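Local atomic coordinates of UDP-glucose 4-epimerase (PDB entry 4TWR), a protein that probably interconverts UDP-glucose and UDP-galactose by inverting the sugar at C4, using a tightly held NAD as the redox cofactor. Residues S86-E91 / P196-I201; A129-P134 / E143-I148; A37-D42 / D56-D61. One frame throughout, in Å; residues are numbered along the deposited sequence.

Overall arrangement
Running from the N terminus, the chain first closes contact 3, where strand 37-42 takes strand 57-59 alongside it at the margin of the seven-stranded parallel sheet. Contact 1 opens later, after strand 79-82, and closes only at the start of helix 200-208. Within that long excursion lies contact 2, a short loop closed between strand 121-125 and helix 150-169. Contacts 1 and 3 both touch NAD, contact 3 at its adenosine half and contact 1 at both the adenosine and nicotinamide ends; they lie about 24 Å apart, centre to centre. Contact 2 sits on the other side of the chain's centre from contact 3, about 21 Å away between nearest atoms.

Contact 1 (S86-E91 / P196-I201); sequences SAYVGE and PETHLI. With ZN (zinc ion), chain C; NAD (nicotinamide-adenine-dinucleotide), chain B.
Beside the NAD site, the loop that follows strand 79-82 meets a zinc-binding loop through Val89 and Thr198. The backbone N of Val89 donates a nearly straight hydrogen bond to Thr198 OG1 (3.2 Å, 176° at the hydrogen). With chi1 at 63°, OG1 sits between its own backbone N and carbonyl carbon, facing Val89, while Thr198 CG2 turns to the edge of the Tyr88 ring, near its plane, 3.8 Å from Tyr88 CD1. The Val89 and Thr198 side chains run antiparallel alongside one another, and Val89 CG2 lies 3.5 Å from Thr198 OG1. The side chain of Pro196, which follows a cis peptide bond, is roughly perpendicular to that of Tyr88: Pro196 CD is 3.5 Å from Tyr88 CE1, and the proline carbonyl O also approaches the ring edge.

Residues 196-201 also supply two zinc ligands. Glu197 OE2 and His199 ND1 each bind the ion at 2.0 Å, and Glu192 and His194 complete the site. Glu197 OE2 also accepts a hydrogen bond from His199 N on its anti lone pair, so one carboxylate oxygen holds both metal and backbone. His199 NE2 comes within 3.8 Å of NAD N7N without bonding to it, whereas His194 NE2 does hydrogen-bond NAD.

His199 is the N-cap residue of helix 200-208, whose Leu200 and Ile201 pack on Tyr233 of strand 230-235, while Ala87 and Tyr88 rest against Tyr99 and Lys98 of helix 96-117.

Contact 2 (A129-P134 / E143-I148); sequences ATYGVP and EAQNPI
Glu143 opens residues 143-148 against Tyr131 and Pro134: its CB lies 4.0 Å from Tyr131 CD1, and the bent side chain brings OE2 to 3.6 Å from Pro134 CA. That same oxygen accepts a hydrogen bond from Ser135 N. Ala144 follows with its carbonyl O at the edge of the Tyr131 ring, in plane.

At Gln145, CG lies 3.8 Å from Tyr131 CD1, and the ring and amide planes are 43° apart. The side chain runs beside Thr130, and Gln145 NE2 gives Thr130 OG1 a weak hydrogen bond (3.1 Å, 149°); NE2 also binds Glu159, and Thr130 OG1 bonds Ser127 O.

Asn146 N donates to Tyr131 O at 3.1 Å, and Asn146 O receives a CA-H...O contact from Gly132. A water links this oxygen to Val133 N. Pro147 then sets CD against Thr130 O at 3.3 Å, and a second water bridges Ala129 O to Ile148 N.

Tyr131 OH reaches Asn260 and Arg177, while Gln145 and Pro147 pack on Leu156. The contact thus ties together two parts of the strand-to-helix connection between strand 121-125 and helix 150-169, at the C-terminal edge of the Rossmann sheet; that helix carries Lys155, which hydrogen-bonds NAD.

Contact 3 (A37-D42 / D56-D61); sequences APVVYD and DFVEGD. With NAD (nicotinamide-adenine-dinucleotide), chain B.
Tyr41 and Val58 form the close-packed face of two parallel strands whose axes approach to 4.9 Å. CG of Tyr41 stands opposite its backbone N across the CA-CB bond (chi1 -176°), which lays the ring along the neighbouring strand: Tyr41 CD2 touches Val58 CG1 at 3.8 Å. The ring then passes against the backbone of Gly60, Tyr41 CE1 lying 3.4 Å from Gly60 O, and OH carries on to donate a hydrogen bond to Asp61 O (2.8 Å) from above that carbonyl plane. Leu68 and Thr71 of helix 65-75 also touch this ring.

Between the strands, Val40 N bonds Asp56 O and Val40 O accepts Val58 N at 2.8 Å; Asp42 N then bonds Val58 O, and Asp42 O receives Gly60 N. On the other face, Val40 CG1 meets Phe57 CD1, and CB of Asp42 lies near Phe57 CE1.

The start of the pair is wetter. Asp56 is exposed, with its OD2 bonded to Tyr75, and two waters join Pro38 O to Asp56, one at its N and the other at its O.

At the far end, the exposed Glu59 side chain covers little, although its CA touches Asp42 O. Asp42 accepts both adenosine ribose hydroxyls of NAD, O2B on OD1 and O3B on OD2, each at 2.7 Å; Ala20 N also bonds OD2 and Leu44 N bonds OD1. Asp61 OD1 takes adenine N6A at 3.0 Å, while OD2 is held by Asn43. An acidic residue closing the second strand and gripping the adenosine ribose diol is characteristic of NAD-binding Rossmann folds.

Contact 1 (S86-E91 / P196-I201)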
loop_
_atom_site.group_PDB
_atom_site.type_symbol
_atom_site.label_atom_id
_atom_site.label_comp_id
_atom_site.label_asym_id
_atom_site.label_seq_id
_atom_site.Cartn_x
_atom_site.Cartn_y
_atom_site.Cartn_z
ATOM N N SER A 86 -4.869 2.601 8.532
ATOM C CA SER A 86 -5.317 1.214 8.446
ATOM C C SER A 86 -6.621 1.120 7.631
ATOM O O SER A 86 -7.390 2.083 7.543
ATOM C CB SER A 86 -5.510 0.615 9.847
ATOM O OG SER A 86 -4.349 0.786 10.655
ATOM N N ALA A 87 -6.871 -0.046 7.044
ATOM C CA ALA A 87 -8.012 -0.187 6.152
ATOM C C ALA A 87 -8.360 -1.635 5.987
ATOM O O ALA A 87 -7.485 -2.477 5.758
ATOM C CB ALA A 87 -7.725 0.443 4.796
ATOM N N TYR A 88 -9.645 -1.930 6.113
ATOM C CA TYR A 88 -10.116 -3.251 5.806
ATOM C C TYR A 88 -11.009 -3.124 4.584
ATOM O O TYR A 88 -11.696 -2.112 4.405
ATOM C CB TYR A 88 -10.842 -3.872 7.000
ATOM C CG TYR A 88 -9.968 -3.967 8.239
ATOM C CD1 TYR A 88 -9.050 -5.005 8.390
ATOM C CD2 TYR A 88 -10.061 -3.018 9.257
ATOM C CE1 TYR A 88 -8.243 -5.094 9.516
ATOM C CE2 TYR A 88 -9.261 -3.098 10.386
ATOM C CZ TYR A 88 -8.355 -4.135 10.513
ATOM O OH TYR A 88 -7.566 -4.222 11.639
ATOM N N VAL A 89 -10.939 -4.135 3.723
ATOM C CA VAL A 89 -11.695 -4.168 2.476
ATOM C C VAL A 89 -13.190 -4.215 2.750
ATOM O O VAL A 89 -13.673 -5.158 3.355
ATOM C CB VAL A 89 -11.285 -5.379 1.625
ATOM C CG1 VAL A 89 -12.208 -5.518 0.419
ATOM C CG2 VAL A 89 -9.802 -5.256 1.214
ATOM N N GLY A 90 -13.906 -3.166 2.345
ATOM C CA GLY A 90 -15.352 -3.111 2.509
ATOM C C GLY A 90 -15.858 -2.341 3.720
ATOM O O GLY A 90 -17.023 -1.953 3.767
ATOM N N GLU A 91 -14.984 -2.101 4.691
ATOM C CA GLU A 91 -15.369 -1.504 5.967
ATOM C C GLU A 91 -15.732 -0.007 5.906
ATOM O O GLU A 91 -16.462 0.487 6.767
ATOM C CB GLU A 91 -14.226 -1.694 6.983
ATOM C CG GLU A 91 -14.479 -1.094 8.370
ATOM C CD GLU A 91 -13.218 -0.881 9.209
ATOM O OE1 GLU A 91 -12.150 -0.520 8.663
ATOM O OE2 GLU A 91 -13.299 -1.058 10.441
ATOM N N PRO A 196 -8.613 -8.518 11.293
ATOM C CA PRO A 196 -8.844 -9.516 10.254
ATOM C C PRO A 196 -8.032 -9.284 8.994
ATOM O O PRO A 196 -7.705 -8.145 8.646
ATOM C CB PRO A 196 -10.334 -9.356 9.955
ATOM C CG PRO A 196 -10.570 -7.928 10.183
ATOM C CD PRO A 196 -9.761 -7.598 11.407
ATOM N N GLU A 197 -7.698 -10.383 8.336
ATOM C CA GLU A 197 -6.998 -10.344 7.064
ATOM C C GLU A 197 -8.014 -10.257 5.943
ATOM O O GLU A 197 -8.779 -11.194 5.715
ATOM C CB GLU A 197 -6.117 -11.580 6.898
ATOM C CG GLU A 197 -5.408 -11.637 5.576
ATOM C CD GLU A 197 -4.490 -10.432 5.376
ATOM O OE1 GLU A 197 -3.377 -10.434 5.946
ATOM O OE2 GLU A 197 -4.896 -9.487 4.669
ATOM N N THR A 198 -8.027 -9.134 5.238
ATOM C CA THR A 198 -9.073 -8.908 4.248
ATOM C C THR A 198 -8.546 -8.882 2.815
ATOM O O THR A 198 -9.319 -8.749 1.872
ATOM C CB THR A 198 -9.820 -7.591 4.542
ATOM O OG1 THR A 198 -8.918 -6.490 4.420
ATOM C CG2 THR A 198 -10.377 -7.608 5.958
ATOM N N HIS A 199 -7.232 -9.013 2.649
ATOM C CA HIS A 199 -6.637 -8.973 1.313
ATOM C C HIS A 199 -6.679 -10.339 0.656
ATOM O O HIS A 199 -6.547 -11.363 1.319
ATOM C CB HIS A 199 -5.215 -8.433 1.379
ATOM C CG HIS A 199 -5.158 -7.054 1.950
ATOM N ND1 HIS A 199 -4.737 -6.800 3.234
ATOM C CD2 HIS A 199 -5.558 -5.864 1.443
ATOM C CE1 HIS A 199 -4.837 -5.504 3.481
ATOM N NE2 HIS A 199 -5.341 -4.916 2.411
ATOM N N LEU A 200 -6.862 -10.325 -0.655
ATOM C CA LEU A 200 -7.280 -11.513 -1.390
ATOM C C LEU A 200 -6.272 -12.644 -1.342
ATOM O O LEU A 200 -6.621 -13.776 -1.006
ATOM C CB LEU A 200 -7.565 -11.157 -2.841
ATOM C CG LEU A 200 -8.059 -12.379 -3.613
ATOM C CD1 LEU A 200 -9.471 -12.738 -3.163
ATOM C CD2 LEU A 200 -8.006 -12.146 -5.096
ATOM N N ILE A 201 -5.024 -12.356 -1.688
ATOM C CA ILE A 201 -4.036 -13.420 -1.761
ATOM C C ILE A 201 -3.757 -14.053 -0.390
ATOM O O ILE A 201 -3.685 -15.286 -0.280
ATOM C CB ILE A 201 -2.737 -12.922 -2.409
ATOM C CG1 ILE A 201 -3.024 -12.492 -3.847
ATOM C CG2 ILE A 201 -1.681 -13.997 -2.362
ATOM C CD1 ILE A 201 -1.793 -12.225 -4.665
HETATM ZN ZN ZN C . -3.771 -7.858 4.586
HETATM P PA NAD B . -0.967 -1.981 7.745
HETATM O O1A NAD B . -2.213 -1.724 8.573
HETATM O O2A NAD B . -0.086 -3.192 7.862
HETATM O O5B NAD B . 0.110 -0.705 8.253
HETATM C C5B NAD B . -0.585 0.422 8.724
HETATM C C4B NAD B . 0.271 1.005 9.870
HETATM O O4B NAD B . -0.189 2.330 10.261
HETATM C C3B NAD B . 0.064 0.043 11.045
HETATM O O3B NAD B . 1.339 -0.227 11.551
HETATM C C2B NAD B . -0.797 0.884 12.025
HETATM O O2B NAD B . -0.501 0.548 13.355
HETATM C C1B NAD B . -0.292 2.342 11.696
HETATM N N9A NAD B . -1.321 3.380 11.986
HETATM C C8A NAD B . -2.690 3.419 11.612
HETATM N N7A NAD B . -3.311 4.518 12.046
HETATM C C5A NAD B . -2.312 5.234 12.736
HETATM C C6A NAD B . -2.333 6.489 13.429
HETATM N N6A NAD B . -3.495 7.223 13.524
HETATM N N1A NAD B . -1.220 6.942 14.007
HETATM C C2A NAD B . -0.092 6.184 13.909
HETATM N N3A NAD B . 0.101 4.982 13.296
HETATM C C4A NAD B . -1.066 4.535 12.705
HETATM O O3 NAD B . -1.526 -1.512 6.342
HETATM P PN NAD B . -0.570 -1.547 5.047
HETATM O O1N NAD B . -1.253 -1.860 3.742
HETATM O O2N NAD B . 0.778 -1.915 5.550
HETATM O O5D NAD B . -0.164 0.085 4.752
HETATM C C5D NAD B . -1.261 0.823 4.610
HETATM C C4D NAD B . -0.801 2.010 3.831
HETATM O O4D NAD B . -0.553 1.508 2.503
HETATM C C3D NAD B . -1.953 3.049 3.759
HETATM O O3D NAD B . -1.341 4.284 3.610
HETATM C C2D NAD B . -2.655 2.677 2.474
HETATM O O2D NAD B . -3.085 3.790 1.734
HETATM C C1D NAD B . -1.458 2.124 1.654
HETATM N N1N NAD B . -2.070 1.092 0.684
HETATM C C2N NAD B . -2.011 -0.256 1.015
HETATM C C3N NAD B . -2.592 -1.166 0.094
HETATM C C7N NAD B . -2.556 -2.627 0.391
HETATM O O7N NAD B . -2.964 -3.424 -0.460
HETATM N N7N NAD B . -2.071 -3.057 1.613
HETATM C C4N NAD B . -3.193 -0.689 -1.075
HETATM C C5N NAD B . -3.240 0.659 -1.370
HETATM C C6N NAD B . -2.671 1.565 -0.463
#

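Contact 2 (A129-P134 / E143-I148)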
loop_
_atom_site.group_PDB
_atom_site.type_symbol
_atom_site.label_atom_id
_atom_site.label_comp_id
_atom_site.label_asym_id
_atom_site.label_seq_id
_atom_site.Cartn_x
_atom_site.Cartn_y
_atom_site.Cartn_z
ATOM N N ALA A 129 -7.745 3.302 -5.682
ATOM C CA ALA A 129 -9.165 3.403 -5.359
ATOM C C ALA A 129 -9.673 4.824 -5.596
ATOM O O ALA A 129 -10.869 5.032 -5.788
ATOM C CB ALA A 129 -9.424 2.981 -3.912
ATOM N N THR A 130 -8.761 5.796 -5.590
ATOM C CA THR A 130 -9.132 7.183 -5.852
ATOM C C THR A 130 -9.763 7.362 -7.238
ATOM O O THR A 130 -10.525 8.300 -7.459
ATOM C CB THR A 130 -7.920 8.127 -5.737
ATOM O OG1 THR A 130 -6.875 7.673 -6.606
ATOM C CG2 THR A 130 -7.400 8.162 -4.308
ATOM N N TYR A 131 -9.456 6.460 -8.166
ATOM C CA TYR A 131 -9.987 6.581 -9.522
ATOM C C TYR A 131 -11.451 6.155 -9.607
ATOM O O TYR A 131 -12.235 6.738 -10.358
ATOM C CB TYR A 131 -9.159 5.754 -10.506
ATOM C CG TYR A 131 -7.739 6.237 -10.692
ATOM C CD1 TYR A 131 -7.469 7.519 -11.161
ATOM C CD2 TYR A 131 -6.666 5.404 -10.417
ATOM C CE1 TYR A 131 -6.165 7.957 -11.338
ATOM C CE2 TYR A 131 -5.365 5.833 -10.590
ATOM C CZ TYR A 131 -5.120 7.109 -11.052
ATOM O OH TYR A 131 -3.820 7.526 -11.224
ATOM N N GLY A 132 -11.821 5.142 -8.831
ATOM C CA GLY A 132 -13.140 4.556 -8.965
ATOM C C GLY A 132 -13.188 3.738 -10.239
ATOM O O GLY A 132 -12.208 3.077 -10.596
ATOM N N VAL A 133 -14.319 3.783 -10.936
ATOM C CA VAL A 133 -14.449 3.024 -12.174
ATOM C C VAL A 133 -13.891 3.837 -13.345
ATOM O O VAL A 133 -14.296 4.977 -13.584
ATOM C CB VAL A 133 -15.914 2.598 -12.431
ATOM C CG1 VAL A 133 -16.364 1.644 -11.343
ATOM C CG2 VAL A 133 -16.841 3.796 -12.487
ATOM N N PRO A 134 -12.932 3.248 -14.066
ATOM C CA PRO A 134 -12.162 3.931 -15.110
ATOM C C PRO A 134 -12.833 3.937 -16.474
ATOM O O PRO A 134 -13.702 3.110 -16.749
ATOM C CB PRO A 134 -10.864 3.124 -15.161
ATOM C CG PRO A 134 -11.230 1.751 -14.648
ATOM C CD PRO A 134 -12.574 1.824 -13.967
ATOM N N GLU A 143 -6.764 9.944 -15.658
ATOM C CA GLU A 143 -8.123 9.453 -15.437
ATOM C C GLU A 143 -8.805 10.235 -14.331
ATOM O O GLU A 143 -8.169 10.597 -13.338
ATOM C CB GLU A 143 -8.114 7.963 -15.087
ATOM C CG GLU A 143 -9.499 7.364 -14.857
ATOM C CD GLU A 143 -10.315 7.254 -16.137
ATOM O OE1 GLU A 143 -9.718 7.023 -17.211
ATOM O OE2 GLU A 143 -11.554 7.398 -16.065
ATOM N N ALA A 144 -10.093 10.513 -14.510
ATOM C CA ALA A 144 -10.842 11.244 -13.499
ATOM C C ALA A 144 -10.841 10.463 -12.186
ATOM O O ALA A 144 -10.845 9.230 -12.183
ATOM C CB ALA A 144 -12.259 11.509 -13.969
ATOM N N GLN A 145 -10.803 11.179 -11.071
ATOM C CA GLN A 145 -10.815 10.518 -9.776
ATOM C C GLN A 145 -12.196 10.634 -9.139
ATOM O O GLN A 145 -12.511 11.612 -8.458
ATOM C CB GLN A 145 -9.727 11.099 -8.866
ATOM C CG GLN A 145 -8.320 10.724 -9.308
ATOM C CD GLN A 145 -7.240 11.376 -8.458
ATOM O OE1 GLN A 145 -7.074 12.594 -8.473
ATOM N NE2 GLN A 145 -6.518 10.566 -7.695
ATOM N N ASN A 146 -13.020 9.621 -9.383
ATOM C CA ASN A 146 -14.368 9.547 -8.831
ATOM C C ASN A 146 -14.512 8.296 -7.990
ATOM O O ASN A 146 -15.057 7.297 -8.456
ATOM C CB ASN A 146 -15.425 9.534 -9.944
ATOM C CG ASN A 146 -15.214 10.625 -10.965
ATOM O OD1 ASN A 146 -15.379 11.809 -10.666
ATOM N ND2 ASN A 146 -14.860 10.233 -12.186
ATOM N N PRO A 147 -14.007 8.337 -6.752
ATOM C CA PRO A 147 -14.037 7.156 -5.887
ATOM C C PRO A 147 -15.462 6.765 -5.500
ATOM O O PRO A 147 -16.354 7.613 -5.453
ATOM C CB PRO A 147 -13.218 7.591 -4.661
ATOM C CG PRO A 147 -13.241 9.086 -4.683
ATOM C CD PRO A 147 -13.286 9.467 -6.132
ATOM N N ILE A 148 -15.671 5.484 -5.226
ATOM C CA ILE A 148 -17.021 4.988 -5.020
ATOM C C ILE A 148 -17.270 4.563 -3.579
ATOM O O ILE A 148 -18.317 4.012 -3.270
ATOM C CB ILE A 148 -17.328 3.810 -5.971
ATOM C CG1 ILE A 148 -16.371 2.645 -5.716
ATOM C CG2 ILE A 148 -17.246 4.271 -7.425
ATOM C CD1 ILE A 148 -16.593 1.462 -6.631
HETATM O O HOH W 1 -13.397 3.808 -5.109
HETATM O O HOH W 2 -16.298 6.044 -10.427
#

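Contact 3 (A37-D42 / D56-D61)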
loop_
_atom_site.group_PDB
_atom_site.type_symbol
_atom_site.label_atom_id
_atom_site.label_comp_id
_atom_site.label_asym_id
_atom_site.label_seq_id
_atom_site.Cartn_x
_atom_site.Cartn_y
_atom_site.Cartn_z
ATOM N N ALA A 37 18.545 5.992 8.076
ATOM C CA ALA A 37 18.169 5.515 9.394
ATOM C C ALA A 37 16.669 5.682 9.540
ATOM O O ALA A 37 16.204 6.754 9.891
ATOM C CB ALA A 37 18.914 6.285 10.495
ATOM N N PRO A 38 15.906 4.626 9.238
ATOM C CA PRO A 38 14.454 4.729 9.378
ATOM C C PRO A 38 14.071 4.909 10.833
ATOM O O PRO A 38 14.598 4.222 11.701
ATOM C CB PRO A 38 13.949 3.384 8.834
ATOM C CG PRO A 38 15.058 2.437 9.108
ATOM C CD PRO A 38 16.335 3.253 8.900
ATOM N N VAL A 39 13.167 5.845 11.087
ATOM C CA VAL A 39 12.608 6.038 12.407
ATOM C C VAL A 39 11.120 5.801 12.291
ATOM O O VAL A 39 10.434 6.520 11.578
ATOM C CB VAL A 39 12.867 7.452 12.957
ATOM C CG1 VAL A 39 12.151 7.637 14.287
ATOM C CG2 VAL A 39 14.367 7.690 13.129
ATOM N N VAL A 40 10.629 4.777 12.972
ATOM C CA VAL A 40 9.224 4.400 12.824
ATOM C C VAL A 40 8.397 5.110 13.879
ATOM O O VAL A 40 8.754 5.098 15.055
ATOM C CB VAL A 40 9.036 2.869 12.943
ATOM C CG1 VAL A 40 7.540 2.498 13.044
ATOM C CG2 VAL A 40 9.677 2.157 11.767
ATOM N N TYR A 41 7.294 5.721 13.442
ATOM C CA TYR A 41 6.325 6.361 14.321
ATOM C C TYR A 41 5.002 5.649 14.062
ATOM O O TYR A 41 4.493 5.672 12.956
ATOM C CB TYR A 41 6.238 7.864 14.023
ATOM C CG TYR A 41 5.327 8.627 14.954
ATOM C CD1 TYR A 41 3.957 8.680 14.723
ATOM C CD2 TYR A 41 5.836 9.299 16.063
ATOM C CE1 TYR A 41 3.124 9.375 15.568
ATOM C CE2 TYR A 41 5.008 10.009 16.915
ATOM C CZ TYR A 41 3.649 10.036 16.664
ATOM O OH TYR A 41 2.802 10.732 17.503
ATOM N N ASP A 42 4.465 4.964 15.060
ATOM C CA ASP A 42 3.372 4.034 14.777
ATOM C C ASP A 42 2.586 3.825 16.046
ATOM O O ASP A 42 3.175 3.817 17.135
ATOM C CB ASP A 42 3.931 2.699 14.265
ATOM C CG ASP A 42 2.893 1.870 13.543
ATOM O OD1 ASP A 42 1.897 1.488 14.186
ATOM O OD2 ASP A 42 3.099 1.596 12.338
ATOM N N ASP A 56 15.133 3.231 15.347
ATOM C CA ASP A 56 14.381 3.625 16.533
ATOM C C ASP A 56 12.883 3.426 16.330
ATOM O O ASP A 56 12.391 3.423 15.205
ATOM C CB ASP A 56 14.661 5.086 16.900
ATOM C CG ASP A 56 16.015 5.273 17.576
ATOM O OD1 ASP A 56 16.773 4.292 17.648
ATOM O OD2 ASP A 56 16.316 6.395 18.038
ATOM N N PHE A 57 12.183 3.240 17.439
ATOM C CA PHE A 57 10.728 3.137 17.445
ATOM C C PHE A 57 10.180 4.196 18.363
ATOM O O PHE A 57 10.638 4.342 19.496
ATOM C CB PHE A 57 10.274 1.748 17.902
ATOM C CG PHE A 57 8.779 1.631 18.098
ATOM C CD1 PHE A 57 7.909 1.958 17.073
ATOM C CD2 PHE A 57 8.249 1.177 19.301
ATOM C CE1 PHE A 57 6.513 1.836 17.242
ATOM C CE2 PHE A 57 6.871 1.053 19.477
ATOM C CZ PHE A 57 6.005 1.392 18.454
ATOM N N VAL A 58 9.224 4.960 17.855
ATOM C CA VAL A 58 8.450 5.862 18.676
ATOM C C VAL A 58 6.992 5.448 18.606
ATOM O O VAL A 58 6.384 5.558 17.543
ATOM C CB VAL A 58 8.578 7.300 18.204
ATOM C CG1 VAL A 58 7.804 8.225 19.124
ATOM C CG2 VAL A 58 10.051 7.701 18.137
ATOM N N GLU A 59 6.433 4.969 19.712
ATOM C CA GLU A 59 4.998 4.653 19.742
ATOM C C GLU A 59 4.248 5.966 19.837
ATOM O O GLU A 59 4.538 6.796 20.699
ATOM C CB GLU A 59 4.630 3.746 20.919
ATOM C CG GLU A 59 3.196 3.159 20.847
ATOM C CD GLU A 59 2.083 4.162 21.210
ATOM O OE1 GLU A 59 2.185 4.830 22.259
ATOM O OE2 GLU A 59 1.092 4.273 20.444
ATOM N N GLY A 60 3.286 6.169 18.953
ATOM C CA GLY A 60 2.534 7.409 18.965
ATOM C C GLY A 60 1.487 7.409 17.881
ATOM O O GLY A 60 1.607 6.683 16.889
ATOM N N ASP A 61 0.462 8.223 18.085
ATOM C CA ASP A 61 -0.595 8.430 17.100
ATOM C C ASP A 61 -0.313 9.678 16.264
ATOM O O ASP A 61 0.131 10.690 16.815
ATOM C CB ASP A 61 -1.955 8.574 17.800
ATOM C CG ASP A 61 -3.119 8.226 16.874
ATOM O OD1 ASP A 61 -3.380 8.988 15.905
ATOM O OD2 ASP A 61 -3.751 7.164 17.099
HETATM P PA NAD B . -0.967 -1.981 7.745
HETATM O O1A NAD B . -2.213 -1.724 8.573
HETATM O O2A NAD B . -0.086 -3.192 7.862
HETATM O O5B NAD B . 0.110 -0.705 8.253
HETATM C C5B NAD B . -0.585 0.422 8.724
HETATM C C4B NAD B . 0.271 1.005 9.870
HETATM O O4B NAD B . -0.189 2.330 10.261
HETATM C C3B NAD B . 0.064 0.043 11.045
HETATM O O3B NAD B . 1.339 -0.227 11.551
HETATM C C2B NAD B . -0.797 0.884 12.025
HETATM O O2B NAD B . -0.501 0.548 13.355
HETATM C C1B NAD B . -0.292 2.342 11.696
HETATM N N9A NAD B . -1.321 3.380 11.986
HETATM C C8A NAD B . -2.690 3.419 11.612
HETATM N N7A NAD B . -3.311 4.518 12.046
HETATM C C5A NAD B . -2.312 5.234 12.736
HETATM C C6A NAD B . -2.333 6.489 13.429
HETATM N N6A NAD B . -3.495 7.223 13.524
HETATM N N1A NAD B . -1.220 6.942 14.007
HETATM C C2A NAD B . -0.092 6.184 13.909
HETATM N N3A NAD B . 0.101 4.982 13.296
HETATM C C4A NAD B . -1.066 4.535 12.705
HETATM O O3 NAD B . -1.526 -1.512 6.342
HETATM P PN NAD B . -0.570 -1.547 5.047
HETATM O O1N NAD B . -1.253 -1.860 3.742
HETATM O O2N NAD B . 0.778 -1.915 5.550
HETATM O O5D NAD B . -0.164 0.085 4.752
HETATM C C5D NAD B . -1.261 0.823 4.610
HETATM C C4D NAD B . -0.801 2.010 3.831
HETATM O O4D NAD B . -0.553 1.508 2.503
HETATM C C3D NAD B . -1.953 3.049 3.759
HETATM O O3D NAD B . -1.341 4.284 3.610
HETATM C C2D NAD B . -2.655 2.677 2.474
HETATM O O2D NAD B . -3.085 3.790 1.734
HETATM C C1D NAD B . -1.458 2.124 1.654
HETATM N N1N NAD B . -2.070 1.092 0.684
HETATM C C2N NAD B . -2.011 -0.256 1.015
HETATM C C3N NAD B . -2.592 -1.166 0.094
HETATM C C7N NAD B . -2.556 -2.627 0.391
HETATM O O7N NAD B . -2.964 -3.424 -0.460
HETATM N N7N NAD B . -2.071 -3.057 1.613
HETATM C C4N NAD B . -3.193 -0.689 -1.075
HETATM C C5N NAD B . -3.240 0.659 -1.370
HETATM C C6N NAD B . -2.671 1.565 -0.463
HETATM O O HOH W 3 12.988 2.134 12.828
HETATM O O HOH W 4 16.817 4.901 13.591
#